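Local atomic coordinates of MHC class I-like protein MILL2 (Mus musculus, PDB entry 6A97), a protein that binds to heparan sulfate proteoglycans on the surface of fibroblasts and belongs to the MHC class I family. Residues L117-L121 with C182-Q187; T147-T151 with K165-P169. All coordinates share one frame; numbering follows the deposited sequence.

Contact 1: residues L117-L121 with C182-Q187; sequences LGCEL and CPAHLQ
Cys119 and Cys182 are joined by the disulfide that, in the class I MHC fold, ties the floor of the alpha-1/alpha-2 platform to the alpha-2 helix above it. Their SG atoms lie 2.1 Å apart, and the bridge turns through a chi3 of -95°, close to the relaxed right-angle value. Cys119 CB points from strand 113-121 to the helix, and a chi1 of 63°, with the sulfur between the backbone N and the carbonyl carbon, swings SG in beside Pro183 and Leu186; Cys182 reaches down to meet it. The sulfurs are enclosed by neighbours. Gly118 C lies 3.7 Å from Cys182 SG, and the backbone angles of Gly118 would press a CB against the preceding carbonyl O, a conformation suited to glycine. On the helix side the ring of Pro183 approaches Cys119 SG with its CD at 4.1 Å. Having no N-H, Pro183 makes no bond to the preceding turn, and helix 171-193 is kinked there.

One turn further on, the branched, apolar Leu186 fills the wedge between strand and helix. Its CD2 reaches both Cys119 SG, at 4.2 Å, and Leu121 CB, at 4.0 Å. Beneath these contacts the strand is fixed by backbone hydrogen bonds on its two sides, Cys119 with Leu25 and Glu120 with Arg128, while Glu120 itself points away from the helix and forms a salt bridge with Arg128. At the more exposed end, the bent side chain of Gln187 brings OE1 to 4.2 Å from Leu121 CD2.

Contact 2: residues T147-T151 with K165-P169; sequences TLTWT and KTHAP
The edge strand of the platform's alpha-2 half meets the end of the first alpha-2 helix here, and the indole of Trp150 is the centre of the meeting. The ring is held from two directions. At its edge, NE1 donates a hydrogen bond of 2.8 Å to Pro169 O, with an N-H...O angle of 159°. The acceptor lies near the indole plane, and the nitrogen in turn approaches within the carbonyl plane, on a lone pair, a geometry that should restrain the rotation of the ring. Over one face comes the methyl of Ala168, a CH-pi contact in which CB stands nearly over the centre of the five-membered ring, 3.4 Å from its centroid. A small side chain suits this place, since Ala168 CB lies only 3.3 Å from Trp150 CD1.

Helix 158-167 has just ended: Ala168 is the first residue to leave helical angles, and the chain then passes through Pro169 into helix 171-193, the next part of the class I alpha-2 helical wall. The Pro169 side chain runs at about a right angle to that of Trp150, with CG 3.8 Å from Trp150 CZ2. Farther out, Trp131 and Phe143 meet the Trp150 ring edge-to-face, and Val174 touches both Trp150 and Pro169, so the indole and the proline pack into an apolar setting between sheet and helices.

On the exposed side, Lys165 reaches with its long chain across the strand, at about a right angle to the Thr149 side chain. Extended through chi3, it turns at chi4 (-71°) to bring NZ to Trp150 O, a 2.8 Å hydrogen bond whose donor is tilted 26° from the carbonyl plane. The methyl CG2 of Thr149 lies 4.0 Å from Lys165 NZ.

Both contacts belong to the alpha-2 half of the class I platform, and each joins the same antiparallel eight-stranded sheet to the alpha-2 helical region. Their centres are 21 Å apart, and their nearest atoms about 7 Å apart, without touching. Contact 1 uses the inner strand 113-121 and helix 171-193; contact 2 uses the outermost strand 149-152, the end of helix 158-167 and the turn that follows, which leads into helix 171-193. In sequence, contact 2 is nested within the loop closed by contact 1. The alpha-2 helical wall is thus joined to its floor at two separated places, covalently at one and by hydrogen bonds and indole packing at the other.

Contact 1: residues L117-L121 with C182-Q187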
# COMPACT_ATOMS: atom_id res chain seq x y z
N LEU A 117 5.83 0.78 26.98
CA LEU A 117 5.70 -0.54 27.58
C LEU A 117 4.32 -1.08 27.35
O LEU A 117 3.40 -0.34 26.99
CB LEU A 117 6.04 -0.45 29.07
CG LEU A 117 5.13 0.37 30.00
CD1 LEU A 117 4.12 -0.50 30.75
CD2 LEU A 117 5.93 1.26 30.93
N GLY A 118 4.16 -2.38 27.54
CA GLY A 118 2.85 -2.99 27.38
C GLY A 118 2.92 -4.46 27.03
O GLY A 118 3.91 -5.13 27.31
N CYS A 119 1.85 -4.96 26.42
CA CYS A 119 1.75 -6.37 26.12
C CYS A 119 0.98 -6.59 24.84
O CYS A 119 0.19 -5.74 24.41
CB CYS A 119 1.08 -7.12 27.27
SG CYS A 119 -0.63 -6.60 27.58
N GLU A 120 1.21 -7.75 24.23
CA GLU A 120 0.60 -8.09 22.96
C GLU A 120 -0.10 -9.44 23.06
O GLU A 120 0.53 -10.44 23.39
CB GLU A 120 1.65 -8.10 21.85
CG GLU A 120 1.11 -8.33 20.45
CD GLU A 120 2.18 -8.15 19.39
OE1 GLU A 120 1.84 -7.75 18.26
OE2 GLU A 120 3.37 -8.39 19.70
N LEU A 121 -1.40 -9.45 22.81
CA LEU A 121 -2.16 -10.69 22.81
C LEU A 121 -2.02 -11.39 21.46
O LEU A 121 -2.39 -10.84 20.43
CB LEU A 121 -3.64 -10.41 23.12
CG LEU A 121 -4.59 -11.61 23.13
CD1 LEU A 121 -4.29 -12.53 24.31
CD2 LEU A 121 -6.03 -11.14 23.16
N CYS A 182 -0.90 -6.01 32.95
CA CYS A 182 -1.17 -5.47 31.61
C CYS A 182 -2.11 -6.36 30.78
O CYS A 182 -3.05 -5.83 30.18
CB CYS A 182 0.15 -5.24 30.84
SG CYS A 182 -0.03 -5.28 29.03
N PRO A 183 -1.88 -7.69 30.74
CA PRO A 183 -2.83 -8.51 29.97
C PRO A 183 -4.27 -8.46 30.50
O PRO A 183 -5.22 -8.51 29.71
CB PRO A 183 -2.26 -9.93 30.10
CG PRO A 183 -0.81 -9.72 30.36
CD PRO A 183 -0.74 -8.49 31.21
N ALA A 184 -4.42 -8.37 31.82
CA ALA A 184 -5.76 -8.27 32.41
C ALA A 184 -6.42 -6.94 32.02
O ALA A 184 -7.61 -6.90 31.70
CB ALA A 184 -5.69 -8.41 33.92
N HIS A 185 -5.64 -5.86 32.04
CA HIS A 185 -6.12 -4.56 31.60
C HIS A 185 -6.57 -4.60 30.14
O HIS A 185 -7.67 -4.14 29.80
CB HIS A 185 -5.04 -3.49 31.78
CG HIS A 185 -4.79 -3.12 33.21
ND1 HIS A 185 -5.66 -3.45 34.22
CD2 HIS A 185 -3.77 -2.45 33.79
CE1 HIS A 185 -5.18 -2.99 35.37
NE2 HIS A 185 -4.04 -2.38 35.13
N LEU A 186 -5.72 -5.14 29.27
CA LEU A 186 -6.02 -5.25 27.85
C LEU A 186 -7.33 -5.99 27.62
O LEU A 186 -8.15 -5.58 26.80
CB LEU A 186 -4.88 -5.95 27.10
CG LEU A 186 -5.12 -6.26 25.62
CD1 LEU A 186 -5.58 -5.02 24.85
CD2 LEU A 186 -3.87 -6.86 24.98
N GLN A 187 -7.52 -7.08 28.36
CA GLN A 187 -8.73 -7.87 28.24
C GLN A 187 -9.96 -7.06 28.63
O GLN A 187 -10.99 -7.10 27.97
CB GLN A 187 -8.64 -9.13 29.10
CG GLN A 187 -9.50 -10.27 28.59
CD GLN A 187 -9.22 -10.59 27.13
OE1 GLN A 187 -8.12 -11.00 26.77
NE2 GLN A 187 -10.22 -10.39 26.29

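Contact 2: residues T147-T151 with K165-P169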
# COMPACT_ATOMS: atom_id res chain seq x y z
N THR A 147 15.66 -13.08 29.60
CA THR A 147 16.69 -13.01 30.63
C THR A 147 16.14 -12.48 31.97
O THR A 147 16.64 -12.84 33.04
CB THR A 147 17.86 -12.12 30.15
OG1 THR A 147 18.60 -12.82 29.14
CG2 THR A 147 18.81 -11.77 31.27
N LEU A 148 15.09 -11.66 31.89
CA LEU A 148 14.50 -10.98 33.05
C LEU A 148 15.49 -9.99 33.67
O LEU A 148 15.55 -9.84 34.89
CB LEU A 148 14.02 -11.97 34.12
CG LEU A 148 12.94 -12.97 33.69
CD1 LEU A 148 12.47 -13.77 34.89
CD2 LEU A 148 11.78 -12.26 33.02
N THR A 149 16.25 -9.32 32.82
CA THR A 149 17.18 -8.29 33.27
C THR A 149 17.15 -7.13 32.28
O THR A 149 16.74 -7.30 31.13
CB THR A 149 18.63 -8.84 33.40
OG1 THR A 149 18.60 -10.15 34.00
CG2 THR A 149 19.50 -7.92 34.26
N TRP A 150 17.58 -5.96 32.72
CA TRP A 150 17.63 -4.79 31.85
C TRP A 150 18.88 -4.75 30.97
O TRP A 150 20.00 -4.96 31.43
CB TRP A 150 17.54 -3.53 32.69
CG TRP A 150 16.18 -3.30 33.26
CD1 TRP A 150 15.73 -3.69 34.49
CD2 TRP A 150 15.08 -2.66 32.61
NE1 TRP A 150 14.42 -3.31 34.66
CE2 TRP A 150 13.99 -2.68 33.52
CE3 TRP A 150 14.90 -2.06 31.36
CZ2 TRP A 150 12.75 -2.13 33.20
CZ3 TRP A 150 13.67 -1.51 31.05
CH2 TRP A 150 12.61 -1.55 31.97
N THR A 151 18.66 -4.48 29.69
CA THR A 151 19.75 -4.30 28.75
C THR A 151 20.03 -2.81 28.53
O THR A 151 19.10 -2.04 28.29
CB THR A 151 19.43 -4.96 27.39
OG1 THR A 151 19.20 -6.36 27.59
CG2 THR A 151 20.58 -4.76 26.40
N LYS A 165 21.64 -1.68 35.60
CA LYS A 165 21.02 -2.98 35.82
C LYS A 165 20.45 -3.09 37.24
O LYS A 165 19.54 -3.89 37.49
CB LYS A 165 22.02 -4.12 35.57
CG LYS A 165 22.21 -4.48 34.11
CD LYS A 165 23.16 -5.66 33.96
CE LYS A 165 23.48 -5.97 32.50
NZ LYS A 165 22.33 -6.56 31.75
N THR A 166 20.97 -2.29 38.17
CA THR A 166 20.53 -2.35 39.56
C THR A 166 19.54 -1.24 39.93
O THR A 166 18.78 -1.39 40.89
CB THR A 166 21.72 -2.27 40.54
OG1 THR A 166 22.24 -0.94 40.57
CG2 THR A 166 22.82 -3.24 40.13
N HIS A 167 19.55 -0.14 39.18
CA HIS A 167 18.69 0.99 39.50
C HIS A 167 17.44 1.04 38.62
O HIS A 167 16.55 1.85 38.86
CB HIS A 167 19.46 2.31 39.38
CG HIS A 167 20.50 2.49 40.44
ND1 HIS A 167 21.79 2.02 40.30
CD2 HIS A 167 20.45 3.08 41.66
CE1 HIS A 167 22.49 2.32 41.39
NE2 HIS A 167 21.69 2.97 42.22
N ALA A 168 17.39 0.18 37.62
CA ALA A 168 16.22 0.07 36.76
C ALA A 168 15.11 -0.67 37.50
O ALA A 168 15.40 -1.38 38.47
CB ALA A 168 16.59 -0.64 35.45
N PRO A 169 13.84 -0.51 37.07
CA PRO A 169 12.70 -1.17 37.73
C PRO A 169 12.94 -2.64 38.07
O PRO A 169 13.37 -3.40 37.21
CB PRO A 169 11.59 -1.04 36.68
CG PRO A 169 11.89 0.24 35.99
CD PRO A 169 13.40 0.35 35.96